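Intracellular protease/amidase (Salmonella enterica subsp. enterica serovar Typhimurium, PDB 4K2H) is of unknown molecular function but belongs to the DJ-1/PfpI family, binds zinc ions and may act as a peptidase. Local coordinates at residues 67-72 against 101-106; 7-12 against 71-76. The protein carries 1 engineered substitution. One frame throughout, in Å; residues are numbered along the deposited sequence.

Contacts 1 and 2 use the two edges of one central strand, 69-72, in a parallel sheet. Residues 101-106 run along one edge and residues 7-12 along the other, with contact centres about 8 Å apart. Both contacts are buried and largely apolar; V71 and L72 belong to both. Five backbone hydrogen bonds join the segments of contact 1, the last reaching I105. Two join 7-12 to 71-76, and A69 O and A8 N probably bond just before them; the real difference comes at P73, where this pairing ends. The contacts also meet where I105 CG2 packs on P73 CA, near the zinc ligand E16.

Contact 1. Residues 67-72 against 101-106; sequences FDAVVL and LICPIA. Engineered in segment 101-106: A106 (natural residue Cys).
L72 and I102 run alongside each other in the same sense, with L72 CD1 4.1 Å from I102 CG2. I102 CG1 is anti to the carbonyl carbon (chi1 -49°), which puts CG2 beside that carbon and next to the leucine tip. H95 and L113 cover I102 from two helices. On the reverse face contacts stay close to the backbone, A69 CB against L101 CB at 3.9 Å, and C103 SG lies 4.3 Å from A69 CB. F162 and L166 of helix 159-171 pack on C103. Five hydrogen bonds fix the parallel register, among them C103 N to V70 O at 2.8 Å and L72 N to C103 O at 2.8 Å; in the latter the donor stands above the carbonyl plane, 48° out of it. L101 O also receives A69 CA at 3.3 Å, besides V70 N. P104 falls between the donors C103 and I105; I105 N bonds to L72 O, and P104 CA adds a CH contact to that oxygen at 3.4 Å. The buried link through helices 76-83 and 86-97 makes this a beta-alpha-beta crossover. The carbonyls of D68, V70, L72, L101 and C103 each accept one bond across the contact, so these polar atoms are satisfied within an apolar core.

Contact 2. Residues 7-12 against 71-76; sequences VAVLLA and VLPGGP
V9 overlaps V71 through its CG2 methyl, which lies 4.0 Å from V71 CB; the two valines are ranged next to one another with their branches in the same sense. V7 reaches the same residue from two residues earlier along the strand: its CG1, anti to the backbone N (chi1 177°), crosses obliquely to V71 CG2 at 3.8 Å. On the other face L10 and L72 run alongside each other, and their tips press hard, L10 CD1 to L72 CD2 being 3.4 Å, tighter than usual van der Waals contact. Two bonds clamp V71: its N gives to A8 O at 2.8 Å, and its O accepts from L10 N at 3.1 Å, the second nearly straight (177°). The next step would bring a donor to L10 O, but P73 has no N-H; its ring stands there instead, CG and CD both 3.1 Å from L10 O. The sheet pairing thus stops, and the chain passes through G74 to G75, the N-cap of helix 76-83. V7, L11 and P73 pack on helix 17-29, with the P73 side chain about 5 Å from that of the zinc ligand E16, while L10 and L72 face helix 86-97, and strand 33-38 pairs with the other edge of strand 6-11.

Contact 1. Residues 67-72 against 101-106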
loop_
_atom_site.group_PDB
_atom_site.type_symbol
_atom_site.label_atom_id
_atom_site.label_comp_id
_atom_site.label_asym_id
_atom_site.label_seq_id
_atom_site.Cartn_x
_atom_site.Cartn_y
_atom_site.Cartn_z
ATOM N N PHE A 67 10.041 -9.415 -18.929
ATOM C CA PHE A 67 10.215 -9.308 -17.501
ATOM C C PHE A 67 10.261 -10.703 -16.888
ATOM O O PHE A 67 9.739 -11.658 -17.461
ATOM C CB PHE A 67 9.038 -8.477 -16.890
ATOM C CG PHE A 67 9.053 -7.039 -17.301
ATOM C CD1 PHE A 67 9.690 -6.089 -16.519
ATOM C CD2 PHE A 67 8.490 -6.641 -18.492
ATOM C CE1 PHE A 67 9.774 -4.761 -16.925
ATOM C CE2 PHE A 67 8.520 -5.306 -18.880
ATOM C CZ PHE A 67 9.179 -4.372 -18.106
ATOM N N ASP A 68 10.853 -10.802 -15.706
ATOM C CA ASP A 68 10.914 -12.059 -14.974
ATOM C C ASP A 68 9.603 -12.334 -14.272
ATOM O O ASP A 68 9.277 -13.504 -13.990
ATOM C CB ASP A 68 12.058 -12.033 -13.969
ATOM C CG ASP A 68 13.412 -11.864 -14.642
ATOM O OD1 ASP A 68 13.857 -12.787 -15.364
ATOM O OD2 ASP A 68 14.020 -10.797 -14.478
ATOM N N ALA A 69 8.865 -11.265 -13.961
ATOM C CA ALA A 69 7.527 -11.415 -13.401
ATOM C C ALA A 69 6.607 -10.317 -13.850
ATOM O O ALA A 69 7.040 -9.185 -14.094
ATOM C CB ALA A 69 7.571 -11.433 -11.890
ATOM N N VAL A 70 5.325 -10.649 -13.914
ATOM C CA VAL A 70 4.257 -9.679 -14.219
ATOM C C VAL A 70 3.213 -9.737 -13.120
ATOM O O VAL A 70 2.542 -10.757 -12.925
ATOM C CB VAL A 70 3.571 -10.028 -15.548
ATOM C CG1 VAL A 70 2.449 -9.063 -15.866
ATOM C CG2 VAL A 70 4.601 -10.072 -16.654
ATOM N N VAL A 71 3.091 -8.651 -12.385
ATOM C CA VAL A 71 2.059 -8.530 -11.354
ATOM C C VAL A 71 0.769 -7.973 -11.924
ATOM O O VAL A 71 0.763 -6.922 -12.569
ATOM C CB VAL A 71 2.521 -7.590 -10.236
ATOM C CG1 VAL A 71 1.437 -7.443 -9.184
ATOM C CG2 VAL A 71 3.790 -8.109 -9.616
ATOM N N LEU A 72 -0.330 -8.657 -11.649
ATOM C CA LEU A 72 -1.657 -8.211 -12.080
ATOM C C LEU A 72 -2.488 -7.866 -10.867
ATOM O O LEU A 72 -3.040 -8.745 -10.231
ATOM C CB LEU A 72 -2.342 -9.281 -12.921
ATOM C CG LEU A 72 -1.555 -9.748 -14.146
ATOM C CD1 LEU A 72 -2.222 -10.998 -14.689
ATOM C CD2 LEU A 72 -1.520 -8.672 -15.217
ATOM N N LEU A 101 7.049 -15.505 -14.511
ATOM C CA LEU A 101 6.043 -15.535 -13.444
ATOM C C LEU A 101 4.833 -14.596 -13.723
ATOM O O LEU A 101 4.973 -13.407 -14.021
ATOM C CB LEU A 101 6.682 -15.225 -12.077
ATOM C CG LEU A 101 7.904 -16.064 -11.660
ATOM C CD1 LEU A 101 8.471 -15.595 -10.322
ATOM C CD2 LEU A 101 7.550 -17.547 -11.606
ATOM N N ILE A 102 3.641 -15.169 -13.626
ATOM C CA ILE A 102 2.394 -14.427 -13.766
ATOM C C ILE A 102 1.766 -14.406 -12.399
ATOM O O ILE A 102 1.471 -15.469 -11.793
ATOM C CB ILE A 102 1.448 -15.117 -14.740
ATOM C CG1 ILE A 102 2.190 -15.462 -16.034
ATOM C CG2 ILE A 102 0.194 -14.294 -14.967
ATOM C CD1 ILE A 102 2.842 -14.278 -16.710
ATOM N N CYS A 103 1.574 -13.200 -11.897
ATOM C CA CYS A 103 1.284 -13.006 -10.497
ATOM C C CYS A 103 0.067 -12.119 -10.295
ATOM O O CYS A 103 0.203 -10.907 -10.004
ATOM C CB CYS A 103 2.474 -12.386 -9.814
ATOM S SG CYS A 103 4.040 -13.169 -10.189
ATOM N N PRO A 104 -1.121 -12.730 -10.413
ATOM C CA PRO A 104 -2.366 -12.071 -10.106
ATOM C C PRO A 104 -2.715 -12.076 -8.649
ATOM O O PRO A 104 -2.443 -13.053 -7.917
ATOM C CB PRO A 104 -3.390 -12.904 -10.866
ATOM C CG PRO A 104 -2.832 -14.281 -10.779
ATOM C CD PRO A 104 -1.355 -14.047 -11.024
ATOM N N ILE A 105 -3.346 -10.983 -8.227
ATOM C CA ILE A 105 -3.877 -10.898 -6.904
ATOM C C ILE A 105 -5.350 -10.534 -6.902
ATOM O O ILE A 105 -5.852 -9.770 -7.760
ATOM C CB ILE A 105 -3.037 -9.947 -6.031
ATOM C CG1 ILE A 105 -3.745 -9.672 -4.701
ATOM C CG2 ILE A 105 -2.757 -8.631 -6.709
ATOM C CD1 ILE A 105 -2.798 -9.671 -3.520
ATOM N N ALA A 106 -6.056 -11.104 -5.932
ATOM C CA ALA A 106 -7.455 -10.733 -5.646
ATOM C C ALA A 106 -8.357 -11.080 -6.837
ATOM O O ALA A 106 -8.366 -12.226 -7.240
ATOM C CB ALA A 106 -7.566 -9.264 -5.239
#

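Contact 2. Residues 7-12 against 71-76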
loop_
_atom_site.group_PDB
_atom_site.type_symbol
_atom_site.label_atom_id
_atom_site.label_comp_id
_atom_site.label_asym_id
_atom_site.label_seq_id
_atom_site.Cartn_x
_atom_site.Cartn_y
_atom_site.Cartn_z
ATOM N N VAL A 7 10.561 -6.818 -12.658
ATOM C CA VAL A 7 9.149 -7.064 -12.492
ATOM C C VAL A 7 8.352 -5.918 -13.119
ATOM O O VAL A 7 8.695 -4.764 -12.931
ATOM C CB VAL A 7 8.797 -7.177 -11.000
ATOM C CG1 VAL A 7 7.290 -7.357 -10.789
ATOM C CG2 VAL A 7 9.578 -8.331 -10.361
ATOM N N ALA A 8 7.322 -6.267 -13.892
ATOM C CA ALA A 8 6.334 -5.321 -14.429
ATOM C C ALA A 8 5.049 -5.368 -13.588
ATOM O O ALA A 8 4.511 -6.454 -13.327
ATOM C CB ALA A 8 6.005 -5.649 -15.889
ATOM N N VAL A 9 4.564 -4.211 -13.161
ATOM C CA VAL A 9 3.295 -4.146 -12.432
ATOM C C VAL A 9 2.352 -3.418 -13.369
ATOM O O VAL A 9 2.617 -2.282 -13.776
ATOM C CB VAL A 9 3.434 -3.393 -11.099
ATOM C CG1 VAL A 9 2.096 -3.287 -10.355
ATOM C CG2 VAL A 9 4.466 -4.063 -10.214
ATOM N N LEU A 10 1.276 -4.082 -13.762
ATOM C CA LEU A 10 0.363 -3.476 -14.723
ATOM C C LEU A 10 -0.666 -2.642 -13.982
ATOM O O LEU A 10 -1.303 -3.100 -13.031
ATOM C CB LEU A 10 -0.344 -4.537 -15.581
ATOM C CG LEU A 10 0.565 -5.511 -16.335
ATOM C CD1 LEU A 10 -0.249 -6.335 -17.306
ATOM C CD2 LEU A 10 1.686 -4.812 -17.073
ATOM N N LEU A 11 -0.836 -1.416 -14.453
ATOM C CA LEU A 11 -1.735 -0.473 -13.814
ATOM C C LEU A 11 -2.840 -0.025 -14.767
ATOM O O LEU A 11 -2.624 0.860 -15.568
ATOM C CB LEU A 11 -0.955 0.740 -13.307
ATOM C CG LEU A 11 0.129 0.516 -12.259
ATOM C CD1 LEU A 11 0.650 1.860 -11.753
ATOM C CD2 LEU A 11 -0.333 -0.350 -11.086
ATOM N N ALA A 12 -4.029 -0.600 -14.649
ATOM C CA ALA A 12 -5.166 -0.161 -15.455
ATOM C C ALA A 12 -6.029 0.825 -14.637
ATOM O O ALA A 12 -5.898 0.880 -13.418
ATOM C CB ALA A 12 -5.988 -1.355 -15.902
ATOM N N VAL A 71 3.091 -8.651 -12.385
ATOM C CA VAL A 71 2.059 -8.530 -11.354
ATOM C C VAL A 71 0.769 -7.973 -11.924
ATOM O O VAL A 71 0.763 -6.922 -12.569
ATOM C CB VAL A 71 2.521 -7.590 -10.236
ATOM C CG1 VAL A 71 1.437 -7.443 -9.184
ATOM C CG2 VAL A 71 3.790 -8.109 -9.616
ATOM N N LEU A 72 -0.330 -8.657 -11.649
ATOM C CA LEU A 72 -1.657 -8.211 -12.080
ATOM C C LEU A 72 -2.488 -7.866 -10.867
ATOM O O LEU A 72 -3.040 -8.745 -10.231
ATOM C CB LEU A 72 -2.342 -9.281 -12.921
ATOM C CG LEU A 72 -1.555 -9.748 -14.146
ATOM C CD1 LEU A 72 -2.222 -10.998 -14.689
ATOM C CD2 LEU A 72 -1.520 -8.672 -15.217
ATOM N N PRO A 73 -2.528 -6.581 -10.489
ATOM C CA PRO A 73 -3.359 -6.168 -9.346
ATOM C C PRO A 73 -4.841 -6.383 -9.606
ATOM O O PRO A 73 -5.244 -6.612 -10.723
ATOM C CB PRO A 73 -3.059 -4.673 -9.170
ATOM C CG PRO A 73 -2.111 -4.283 -10.240
ATOM C CD PRO A 73 -1.694 -5.496 -11.033
ATOM N N GLY A 74 -5.639 -6.330 -8.556
ATOM C CA GLY A 74 -7.076 -6.423 -8.659
ATOM C C GLY A 74 -7.699 -5.053 -8.715
ATOM O O GLY A 74 -7.145 -4.118 -9.369
ATOM N N GLY A 75 -8.827 -4.925 -8.011
ATOM C CA GLY A 75 -9.761 -3.810 -8.170
ATOM C C GLY A 75 -10.853 -4.144 -9.180
ATOM O O GLY A 75 -10.561 -4.687 -10.250
ATOM N N PRO A 76 -12.120 -3.834 -8.855
ATOM C CA PRO A 76 -13.212 -4.312 -9.720
ATOM C C PRO A 76 -13.121 -3.781 -11.140
ATOM O O PRO A 76 -13.155 -4.584 -12.085
ATOM C CB PRO A 76 -14.500 -3.827 -9.012
ATOM C CG PRO A 76 -14.065 -2.937 -7.869
ATOM C CD PRO A 76 -12.612 -3.200 -7.609
#